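Local coordinates for diaminobutyrate-pyruvate transaminase and L-2,4-diaminobutyrate decarboxylase (Vibrio parahaemolyticus, PDB 2QMA), which probably uses pyridoxal 5'-phosphate, its C-terminal glutamate-decarboxylase-like domain, the part described here, being the likely decarboxylase of L-2,4-diaminobutyrate, at residues I96-H106 with L450-G458; V406-E417 with P422-T432. One frame throughout, in Å; residues are numbered along the deposited sequence.

Contact 1 of 2, residues I96-H106 with L450-G458; sequences IFTQHPDCIAH and LTRGIAVLG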
loop_
_atom_site.group_PDB
_atom_site.type_symbol
_atom_site.label_atom_id
_atom_site.label_comp_id
_atom_site.label_asym_id
_atom_site.label_seq_id
_atom_site.Cartn_x
_atom_site.Cartn_y
_atom_site.Cartn_z
ATOM N N ILE A 96 -14.895 -9.474 -10.229
ATOM C CA ILE A 96 -14.336 -10.771 -10.567
ATOM C C ILE A 96 -14.329 -11.592 -9.272
ATOM O O ILE A 96 -13.652 -11.215 -8.295
ATOM C CB ILE A 96 -12.856 -10.609 -11.140
ATOM C CG1 ILE A 96 -12.798 -9.760 -12.442
ATOM C CG2 ILE A 96 -12.173 -11.991 -11.253
ATOM C CD1 ILE A 96 -13.387 -10.465 -13.743
ATOM N N PHE A 97 -15.072 -12.708 -9.253
ATOM C CA PHE A 97 -15.182 -13.516 -8.048
ATOM C C PHE A 97 -14.141 -14.627 -7.926
ATOM O O PHE A 97 -14.290 -15.722 -8.508
ATOM C CB PHE A 97 -16.617 -14.021 -7.874
ATOM C CG PHE A 97 -17.565 -12.916 -7.535
ATOM C CD1 PHE A 97 -17.805 -12.582 -6.198
ATOM C CD2 PHE A 97 -18.175 -12.176 -8.541
ATOM C CE1 PHE A 97 -18.660 -11.530 -5.862
ATOM C CE2 PHE A 97 -19.024 -11.118 -8.207
ATOM C CZ PHE A 97 -19.239 -10.801 -6.845
ATOM N N THR A 98 -13.092 -14.323 -7.158
ATOM C CA THR A 98 -12.013 -15.292 -6.914
ATOM C C THR A 98 -12.534 -16.508 -6.181
ATOM O O THR A 98 -11.883 -17.569 -6.191
ATOM C CB THR A 98 -10.880 -14.702 -6.041
ATOM O OG1 THR A 98 -11.396 -14.380 -4.733
ATOM C CG2 THR A 98 -10.232 -13.502 -6.712
ATOM N N GLN A 99 -13.721 -16.358 -5.567
ATOM C CA GLN A 99 -14.331 -17.449 -4.794
ATOM C C GLN A 99 -15.006 -18.466 -5.686
ATOM O O GLN A 99 -15.373 -19.541 -5.214
ATOM C CB GLN A 99 -15.350 -16.927 -3.774
ATOM C CG GLN A 99 -14.742 -16.112 -2.645
ATOM C CD GLN A 99 -14.650 -14.599 -2.949
ATOM O OE1 GLN A 99 -14.982 -14.109 -4.054
ATOM N NE2 GLN A 99 -14.220 -13.855 -1.939
ATOM N N HIS A 100 -15.219 -18.114 -6.951
ATOM C CA HIS A 100 -15.823 -19.048 -7.879
ATOM C C HIS A 100 -14.741 -19.981 -8.462
ATOM O O HIS A 100 -13.658 -19.492 -8.870
ATOM C CB HIS A 100 -16.570 -18.317 -9.009
ATOM C CG HIS A 100 -17.463 -19.244 -9.794
ATOM N ND1 HIS A 100 -16.986 -20.080 -10.786
ATOM C CD2 HIS A 100 -18.786 -19.518 -9.675
ATOM C CE1 HIS A 100 -17.984 -20.822 -11.245
ATOM N NE2 HIS A 100 -19.090 -20.477 -10.609
ATOM N N PRO A 101 -15.016 -21.297 -8.528
ATOM C CA PRO A 101 -14.006 -22.247 -9.005
ATOM C C PRO A 101 -13.436 -21.938 -10.383
ATOM O O PRO A 101 -12.342 -22.361 -10.675
ATOM C CB PRO A 101 -14.759 -23.589 -9.089
ATOM C CG PRO A 101 -16.068 -23.369 -8.379
ATOM C CD PRO A 101 -16.294 -21.955 -8.136
ATOM N N ASP A 102 -14.196 -21.258 -11.229
ATOM C CA ASP A 102 -13.784 -21.034 -12.622
ATOM C C ASP A 102 -13.002 -19.724 -12.762
ATOM O O ASP A 102 -12.602 -19.333 -13.840
ATOM C CB ASP A 102 -15.010 -21.112 -13.562
ATOM C CG ASP A 102 -15.620 -22.516 -13.610
ATOM O OD1 ASP A 102 -14.860 -23.509 -13.489
ATOM O OD2 ASP A 102 -16.862 -22.607 -13.774
ATOM N N CYS A 103 -12.741 -19.085 -11.628
ATOM C CA CYS A 103 -11.778 -17.980 -11.564
ATOM C C CYS A 103 -10.394 -18.532 -11.175
ATOM O O CYS A 103 -10.148 -18.851 -10.016
ATOM C CB CYS A 103 -12.258 -16.935 -10.579
ATOM S SG CYS A 103 -11.221 -15.439 -10.647
ATOM N N ILE A 104 -9.496 -18.671 -12.154
ATOM C CA ILE A 104 -8.360 -19.574 -11.987
ATOM C C ILE A 104 -7.177 -19.189 -12.864
ATOM O O ILE A 104 -6.441 -20.069 -13.328
ATOM C CB ILE A 104 -8.808 -21.071 -12.271
ATOM C CG1 ILE A 104 -7.875 -22.055 -11.569
ATOM C CG2 ILE A 104 -8.922 -21.340 -13.754
ATOM C CD1 ILE A 104 -8.396 -23.528 -11.429
ATOM N N ALA A 105 -6.989 -17.880 -13.091
ATOM C CA ALA A 105 -6.016 -17.386 -14.054
ATOM C C ALA A 105 -4.645 -17.026 -13.441
ATOM O O ALA A 105 -3.600 -17.434 -13.968
ATOM C CB ALA A 105 -6.568 -16.155 -14.762
ATOM N N HIS A 106 -4.681 -16.239 -12.365
ATOM C CA HIS A 106 -3.526 -15.441 -11.902
ATOM C C HIS A 106 -3.240 -15.664 -10.434
ATOM O O HIS A 106 -3.988 -16.370 -9.733
ATOM C CB HIS A 106 -3.845 -13.937 -12.075
ATOM C CG HIS A 106 -4.335 -13.571 -13.442
ATOM N ND1 HIS A 106 -3.605 -13.816 -14.585
ATOM C CD2 HIS A 106 -5.464 -12.945 -13.846
ATOM C CE1 HIS A 106 -4.272 -13.377 -15.636
ATOM N NE2 HIS A 106 -5.410 -12.857 -15.217
ATOM N N LEU A 450 -13.651 -15.092 -20.668
ATOM C CA LEU A 450 -13.663 -13.939 -19.751
ATOM C C LEU A 450 -14.912 -13.029 -19.920
ATOM O O LEU A 450 -15.638 -12.738 -18.955
ATOM C CB LEU A 450 -12.377 -13.109 -19.938
ATOM C CG LEU A 450 -12.353 -11.744 -19.229
ATOM C CD1 LEU A 450 -12.474 -11.934 -17.769
ATOM C CD2 LEU A 450 -11.065 -11.022 -19.526
ATOM N N THR A 451 -15.149 -12.574 -21.143
ATOM C CA THR A 451 -16.247 -11.617 -21.387
ATOM C C THR A 451 -17.664 -12.212 -21.254
ATOM O O THR A 451 -18.632 -11.501 -20.944
ATOM C CB THR A 451 -16.062 -10.816 -22.712
ATOM O OG1 THR A 451 -15.859 -11.701 -23.822
ATOM C CG2 THR A 451 -14.839 -9.908 -22.599
ATOM N N ARG A 452 -17.791 -13.517 -21.452
ATOM C CA ARG A 452 -19.065 -14.172 -21.134
ATOM C C ARG A 452 -19.166 -14.506 -19.641
ATOM O O ARG A 452 -20.240 -14.785 -19.140
ATOM C CB ARG A 452 -19.260 -15.406 -21.981
ATOM C CG ARG A 452 -19.311 -15.032 -23.422
ATOM C CD ARG A 452 -19.494 -16.221 -24.276
ATOM N NE ARG A 452 -19.033 -15.932 -25.629
ATOM C CZ ARG A 452 -19.269 -16.734 -26.656
ATOM N NH1 ARG A 452 -19.939 -17.868 -26.462
ATOM N NH2 ARG A 452 -18.821 -16.414 -27.859
ATOM N N GLY A 453 -18.032 -14.442 -18.940
ATOM C CA GLY A 453 -17.969 -14.770 -17.513
ATOM C C GLY A 453 -18.055 -16.260 -17.217
ATOM O O GLY A 453 -18.542 -16.678 -16.162
ATOM N N ILE A 454 -17.648 -17.064 -18.183
ATOM C CA ILE A 454 -17.634 -18.512 -18.037
ATOM C C ILE A 454 -16.408 -18.935 -17.220
ATOM O O ILE A 454 -16.493 -19.775 -16.347
ATOM C CB ILE A 454 -17.521 -19.170 -19.414
ATOM C CG1 ILE A 454 -18.784 -18.895 -20.234
ATOM C CG2 ILE A 454 -17.273 -20.693 -19.270
ATOM C CD1 ILE A 454 -18.530 -19.132 -21.755
ATOM N N ALA A 455 -15.271 -18.331 -17.527
ATOM C CA ALA A 455 -14.034 -18.658 -16.839
ATOM C C ALA A 455 -13.033 -17.520 -16.994
ATOM O O ALA A 455 -12.986 -16.834 -18.040
ATOM C CB ALA A 455 -13.430 -19.967 -17.359
ATOM N N VAL A 456 -12.250 -17.348 -15.933
ATOM C CA VAL A 456 -11.111 -16.434 -15.913
ATOM C C VAL A 456 -9.836 -17.278 -16.036
ATOM O O VAL A 456 -9.423 -17.963 -15.086
ATOM C CB VAL A 456 -11.083 -15.523 -14.659
ATOM C CG1 VAL A 456 -9.866 -14.559 -14.756
ATOM C CG2 VAL A 456 -12.424 -14.710 -14.540
ATOM N N LEU A 457 -9.237 -17.243 -17.223
ATOM C CA LEU A 457 -8.109 -18.106 -17.561
ATOM C C LEU A 457 -6.879 -17.267 -17.855
ATOM O O LEU A 457 -6.999 -16.150 -18.347
ATOM C CB LEU A 457 -8.421 -18.925 -18.812
ATOM C CG LEU A 457 -9.610 -19.871 -18.681
ATOM C CD1 LEU A 457 -9.908 -20.558 -20.008
ATOM C CD2 LEU A 457 -9.373 -20.874 -17.520
ATOM N N GLY A 458 -5.708 -17.809 -17.555
ATOM C CA GLY A 458 -4.446 -17.098 -17.853
ATOM C C GLY A 458 -4.044 -17.356 -19.304
ATOM O O GLY A 458 -4.500 -18.319 -19.911
HETATM O O HOH W 1 -18.400 -20.746 -14.720
#

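Contact 2 of 2, residues V406-E417 with P422-T432; sequences VADMIRTNDQFE and PSLSTVLFRAT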
loop_
_atom_site.group_PDB
_atom_site.type_symbol
_atom_site.label_atom_id
_atom_site.label_comp_id
_atom_site.label_asym_id
_atom_site.label_seq_id
_atom_site.Cartn_x
_atom_site.Cartn_y
_atom_site.Cartn_z
ATOM N N VAL A 406 -4.380 -32.707 -12.435
ATOM C CA VAL A 406 -4.973 -31.919 -13.529
ATOM C C VAL A 406 -4.117 -32.002 -14.793
ATOM O O VAL A 406 -4.653 -32.211 -15.865
ATOM C CB VAL A 406 -5.258 -30.461 -13.114
ATOM C CG1 VAL A 406 -5.706 -29.558 -14.339
ATOM C CG2 VAL A 406 -6.292 -30.452 -11.982
ATOM N N ALA A 407 -2.792 -31.864 -14.652
ATOM C CA ALA A 407 -1.887 -32.070 -15.788
ATOM C C ALA A 407 -2.137 -33.436 -16.411
ATOM O O ALA A 407 -2.285 -33.521 -17.625
ATOM C CB ALA A 407 -0.415 -31.892 -15.399
ATOM N N ASP A 408 -2.256 -34.487 -15.593
ATOM C CA ASP A 408 -2.545 -35.843 -16.103
ATOM C C ASP A 408 -3.873 -35.924 -16.843
ATOM O O ASP A 408 -3.988 -36.585 -17.874
ATOM C CB ASP A 408 -2.547 -36.871 -14.966
ATOM C CG ASP A 408 -1.152 -37.290 -14.563
ATOM O OD1 ASP A 408 -0.207 -37.079 -15.360
ATOM O OD2 ASP A 408 -1.004 -37.832 -13.449
HETATM N N MSE A 409 -4.884 -35.261 -16.297
HETATM C CA MSE A 409 -6.199 -35.244 -16.897
HETATM C C MSE A 409 -6.143 -34.588 -18.284
HETATM O O MSE A 409 -6.793 -35.072 -19.227
HETATM C CB MSE A 409 -7.156 -34.512 -15.952
HETATM C CG MSE A 409 -8.622 -34.460 -16.367
HETATM SE SE MSE A 409 -9.480 -33.078 -15.236
HETATM C CE MSE A 409 -8.804 -33.712 -13.551
ATOM N N ILE A 410 -5.354 -33.515 -18.412
ATOM C CA ILE A 410 -5.194 -32.839 -19.711
ATOM C C ILE A 410 -4.394 -33.722 -20.703
ATOM O O ILE A 410 -4.707 -33.783 -21.895
ATOM C CB ILE A 410 -4.574 -31.455 -19.524
ATOM C CG1 ILE A 410 -5.593 -30.548 -18.821
ATOM C CG2 ILE A 410 -4.140 -30.822 -20.857
ATOM C CD1 ILE A 410 -5.019 -29.273 -18.287
ATOM N N ARG A 411 -3.388 -34.424 -20.170
ATOM C CA ARG A 411 -2.508 -35.302 -20.946
ATOM C C ARG A 411 -3.274 -36.380 -21.699
ATOM O O ARG A 411 -2.937 -36.707 -22.842
ATOM C CB ARG A 411 -1.493 -35.961 -20.000
ATOM C CG ARG A 411 -0.278 -36.555 -20.684
ATOM C CD ARG A 411 0.508 -37.462 -19.721
ATOM N NE ARG A 411 0.775 -36.841 -18.420
ATOM C CZ ARG A 411 1.658 -35.869 -18.221
ATOM N NH1 ARG A 411 2.357 -35.418 -19.252
ATOM N NH2 ARG A 411 1.845 -35.357 -16.996
ATOM N N THR A 412 -4.317 -36.918 -21.064
ATOM C CA THR A 412 -5.060 -38.066 -21.600
ATOM C C THR A 412 -6.367 -37.646 -22.303
ATOM O O THR A 412 -7.173 -38.482 -22.731
ATOM C CB THR A 412 -5.294 -39.112 -20.486
ATOM O OG1 THR A 412 -6.173 -38.571 -19.496
ATOM C CG2 THR A 412 -3.953 -39.477 -19.813
ATOM N N ASN A 413 -6.527 -36.334 -22.447
ATOM C CA ASN A 413 -7.668 -35.752 -23.137
ATOM C C ASN A 413 -7.226 -35.228 -24.495
ATOM O O ASN A 413 -6.453 -34.257 -24.581
ATOM C CB ASN A 413 -8.293 -34.639 -22.283
ATOM C CG ASN A 413 -9.563 -34.086 -22.883
ATOM O OD1 ASN A 413 -9.602 -33.684 -24.041
ATOM N ND2 ASN A 413 -10.610 -34.051 -22.085
ATOM N N ASP A 414 -7.723 -35.896 -25.538
ATOM C CA ASP A 414 -7.377 -35.616 -26.938
ATOM C C ASP A 414 -7.791 -34.209 -27.399
ATOM O O ASP A 414 -7.311 -33.743 -28.441
ATOM C CB ASP A 414 -7.991 -36.643 -27.937
ATOM C CG ASP A 414 -8.376 -38.019 -27.303
ATOM O OD1 ASP A 414 -8.300 -38.239 -26.060
ATOM O OD2 ASP A 414 -8.781 -38.905 -28.096
ATOM N N GLN A 415 -8.682 -33.552 -26.642
ATOM C CA GLN A 415 -9.164 -32.205 -26.975
ATOM C C GLN A 415 -8.201 -31.076 -26.562
ATOM O O GLN A 415 -8.393 -29.917 -26.945
ATOM C CB GLN A 415 -10.558 -31.956 -26.369
ATOM C CG GLN A 415 -11.673 -32.859 -26.883
ATOM C CD GLN A 415 -11.973 -32.604 -28.351
ATOM O OE1 GLN A 415 -11.415 -33.263 -29.228
ATOM N NE2 GLN A 415 -12.815 -31.614 -28.627
ATOM N N PHE A 416 -7.155 -31.431 -25.808
ATOM C CA PHE A 416 -6.176 -30.473 -25.293
ATOM C C PHE A 416 -4.769 -31.005 -25.496
ATOM O O PHE A 416 -4.586 -32.188 -25.776
ATOM C CB PHE A 416 -6.421 -30.167 -23.804
ATOM C CG PHE A 416 -7.781 -29.563 -23.539
ATOM C CD1 PHE A 416 -7.979 -28.201 -23.703
ATOM C CD2 PHE A 416 -8.864 -30.370 -23.181
ATOM C CE1 PHE A 416 -9.240 -27.616 -23.504
ATOM C CE2 PHE A 416 -10.136 -29.814 -22.973
ATOM C CZ PHE A 416 -10.331 -28.437 -23.138
ATOM N N GLU A 417 -3.797 -30.120 -25.363
ATOM C CA GLU A 417 -2.400 -30.495 -25.368
ATOM C C GLU A 417 -1.709 -29.857 -24.160
ATOM O O GLU A 417 -1.728 -28.640 -23.987
ATOM C CB GLU A 417 -1.740 -30.067 -26.670
ATOM C CG GLU A 417 -0.215 -30.185 -26.648
ATOM C CD GLU A 417 0.454 -29.698 -27.934
ATOM O OE1 GLU A 417 -0.099 -28.806 -28.628
ATOM O OE2 GLU A 417 1.571 -30.196 -28.217
ATOM N N PRO A 422 4.019 -29.530 -14.617
ATOM C CA PRO A 422 3.908 -28.495 -13.578
ATOM C C PRO A 422 5.030 -28.552 -12.554
ATOM O O PRO A 422 5.581 -29.620 -12.319
ATOM C CB PRO A 422 2.575 -28.820 -12.883
ATOM C CG PRO A 422 1.860 -29.771 -13.782
ATOM C CD PRO A 422 2.927 -30.517 -14.530
ATOM N N SER A 423 5.326 -27.413 -11.930
ATOM C CA SER A 423 6.364 -27.317 -10.893
ATOM C C SER A 423 5.793 -26.819 -9.578
ATOM O O SER A 423 6.367 -27.017 -8.505
ATOM C CB SER A 423 7.498 -26.406 -11.365
ATOM O OG SER A 423 8.055 -26.935 -12.581
ATOM N N LEU A 424 4.632 -26.189 -9.634
ATOM C CA LEU A 424 4.024 -25.701 -8.405
ATOM C C LEU A 424 2.517 -25.898 -8.505
ATOM O O LEU A 424 2.040 -27.037 -8.416
ATOM C CB LEU A 424 4.424 -24.241 -8.110
ATOM C CG LEU A 424 4.710 -23.926 -6.626
ATOM C CD1 LEU A 424 5.570 -22.701 -6.509
ATOM C CD2 LEU A 424 3.390 -23.737 -5.837
ATOM N N SER A 425 1.776 -24.815 -8.681
ATOM C CA SER A 425 0.309 -24.959 -8.828
ATOM C C SER A 425 -0.250 -24.373 -10.127
ATOM O O SER A 425 -1.482 -24.122 -10.231
ATOM C CB SER A 425 -0.424 -24.433 -7.583
ATOM O OG SER A 425 -0.478 -23.013 -7.531
ATOM N N THR A 426 0.629 -24.165 -11.118
ATOM C CA THR A 426 0.175 -23.727 -12.443
ATOM C C THR A 426 0.110 -24.904 -13.438
ATOM O O THR A 426 0.876 -25.894 -13.338
ATOM C CB THR A 426 1.045 -22.559 -13.070
ATOM O OG1 THR A 426 2.369 -23.034 -13.363
ATOM C CG2 THR A 426 1.119 -21.348 -12.149
ATOM N N VAL A 427 -0.791 -24.778 -14.414
ATOM C CA VAL A 427 -0.865 -25.741 -15.491
ATOM C C VAL A 427 -0.913 -24.975 -16.815
ATOM O O VAL A 427 -1.699 -24.066 -16.969
ATOM C CB VAL A 427 -2.095 -26.665 -15.336
ATOM C CG1 VAL A 427 -2.232 -27.623 -16.538
ATOM C CG2 VAL A 427 -1.991 -27.469 -14.054
ATOM N N LEU A 428 -0.073 -25.389 -17.762
ATOM C CA LEU A 428 0.069 -24.734 -19.049
ATOM C C LEU A 428 -0.328 -25.696 -20.160
ATOM O O LEU A 428 0.218 -26.802 -20.284
ATOM C CB LEU A 428 1.512 -24.208 -19.239
ATOM C CG LEU A 428 2.017 -23.174 -18.218
ATOM C CD1 LEU A 428 3.498 -22.831 -18.383
ATOM C CD2 LEU A 428 1.184 -21.861 -18.220
ATOM N N PHE A 429 -1.317 -25.280 -20.951
ATOM C CA PHE A 429 -1.933 -26.165 -21.928
ATOM C C PHE A 429 -2.679 -25.353 -22.958
ATOM O O PHE A 429 -2.742 -24.150 -22.869
ATOM C CB PHE A 429 -2.901 -27.113 -21.211
ATOM C CG PHE A 429 -4.169 -26.442 -20.735
ATOM C CD1 PHE A 429 -5.373 -26.611 -21.442
ATOM C CD2 PHE A 429 -4.170 -25.654 -19.592
ATOM C CE1 PHE A 429 -6.562 -26.003 -21.012
ATOM C CE2 PHE A 429 -5.356 -25.050 -19.135
ATOM C CZ PHE A 429 -6.550 -25.224 -19.858
ATOM N N ARG A 430 -3.246 -26.020 -23.946
ATOM C CA ARG A 430 -3.983 -25.308 -24.966
ATOM C C ARG A 430 -5.037 -26.238 -25.500
ATOM O O ARG A 430 -4.899 -27.455 -25.359
ATOM C CB ARG A 430 -3.045 -24.832 -26.080
ATOM C CG ARG A 430 -2.370 -25.929 -26.873
ATOM C CD ARG A 430 -1.671 -25.292 -28.040
ATOM N NE ARG A 430 -0.835 -26.214 -28.795
ATOM C CZ ARG A 430 -0.015 -25.827 -29.770
ATOM N NH1 ARG A 430 0.071 -24.541 -30.103
ATOM N NH2 ARG A 430 0.730 -26.719 -30.409
ATOM N N ALA A 431 -6.128 -25.666 -26.025
ATOM C CA ALA A 431 -7.070 -26.429 -26.840
ATOM C C ALA A 431 -6.389 -26.832 -28.147
ATOM O O ALA A 431 -5.641 -26.050 -28.736
ATOM C CB ALA A 431 -8.324 -25.612 -27.125
ATOM N N THR A 432 -6.654 -28.052 -28.593
ATOM C CA THR A 432 -6.021 -28.564 -29.797
ATOM C C THR A 432 -7.076 -28.883 -30.893
ATOM O O THR A 432 -8.268 -29.020 -30.591
ATOM C CB THR A 432 -5.083 -29.745 -29.442
ATOM O OG1 THR A 432 -4.159 -29.971 -30.506
ATOM C CG2 THR A 432 -5.881 -31.012 -29.147
HETATM O O HOH W 2 -9.539 -31.075 -30.970
HETATM O O HOH W 3 -1.318 -30.019 -30.579
#

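Contact 1 of 2, residues I96-H106 with L450-G458
A single backbone bridge between C103 and V456 joins the loop before helix 113-125 to the loop after helix 438-452. V456 N donates to D102 O at 2.9 Å, with an N-H...O angle of 162°. I104 N returns a bond to V456 O at 3.0 Å. V456 points its side chain at the other loop. V456 CG1 lies anti to the backbone N (chi1 -178°) and meets A105 CB at 3.7 Å. V456 CB and CG2 lie against C103 SG. A105 CB presses on the backbone between L457 and G458, 3.3 Å from L457 C.

The two segments belong to a domain with the fold of pyridoxal-dependent decarboxylases. H106 lies about 8 Å, side chain to side chain, from K325, the lysine predicted to carry the cofactor, which is not attached here. H106 NE2 hydrogen-bonds to D133 of the second subunit, so this buried contact reaches the dimer interface. At the other end, a water donates to both D102 OD2 (2.6 Å) and I454 O. D102 N donates to H100 ND1 within the type I turn H100 to C103. I104 CG2 touches L457 CD2 at 3.8 Å, where helix 479-495 packs on both residues.

Contact 2 of 2, residues V406-E417 with P422-T432
This contact is a beta hairpin with a helix packed over one of its faces. It lies at the edge of the four-stranded antiparallel sheet, where 416-418 is an outermost strand. F416 and A431 form a non-hydrogen-bonded pair. E417 and R430 form the hydrogen-bonded pair next to it, with E417 N to R430 O at 2.9 Å and R430 N to E417 O at 3.0 Å. T432 N adds a bond to Q415 O at 3.0 Å.

The end of helix 389-411 runs almost parallel to strand 426-431, at 12° with the axes 9.3 Å apart. I410 CD1 sits over one face of the F429 ring, 4.0 Å from its centroid, and also meets V427 CG1 tip to tip. F429 CG lies between the backbone N and the carbonyl carbon (chi1 73°), which sets the ring beneath I410 CD1. F416 lies beside it, with the ring planes at 68° and F416 CD1 at the edge of F429. About one turn earlier in the helix, A407 CB rests on P422 CG at 3.5 Å.

E417 and R430 lie side by side on one face of the sheet. R430 NE (2.7 Å) and R430 NH2 both donate to E417 OE1 in a side-on salt bridge. NE comes from the anti side and NH2 from the syn side. A water donates to the same oxygen and also bonds T432 OG1. The helix side of the hairpin is thus apolar, while its other side carries a charge pair. Three donors on E417 OE1 would probably stabilise the carboxylate as an anion.

How the contacts relate
From the N terminus, the chain first passes 96-106, the loop between helices 80-92 and 113-125. It then builds the seven-stranded mixed sheet and reaches helix 389-411. Contact 2 closes a short loop here, with four residues between its segments. Strand 426-431 leads into helix 438-452, and the loop after that helix returns to 96-106. Contact 1 therefore spans 343 residues and encloses contact 2 without crossing it. The centres are 18 Å apart and the nearest atoms about 6 Å. Contact 2 pairs edge strand 416-418 of the four-stranded sheet with strand 426-431 and lays the end of helix 389-411 on the latter. Contact 1 joins the chain entering the other outer strand, 458-462, to the loop near the dimer interface.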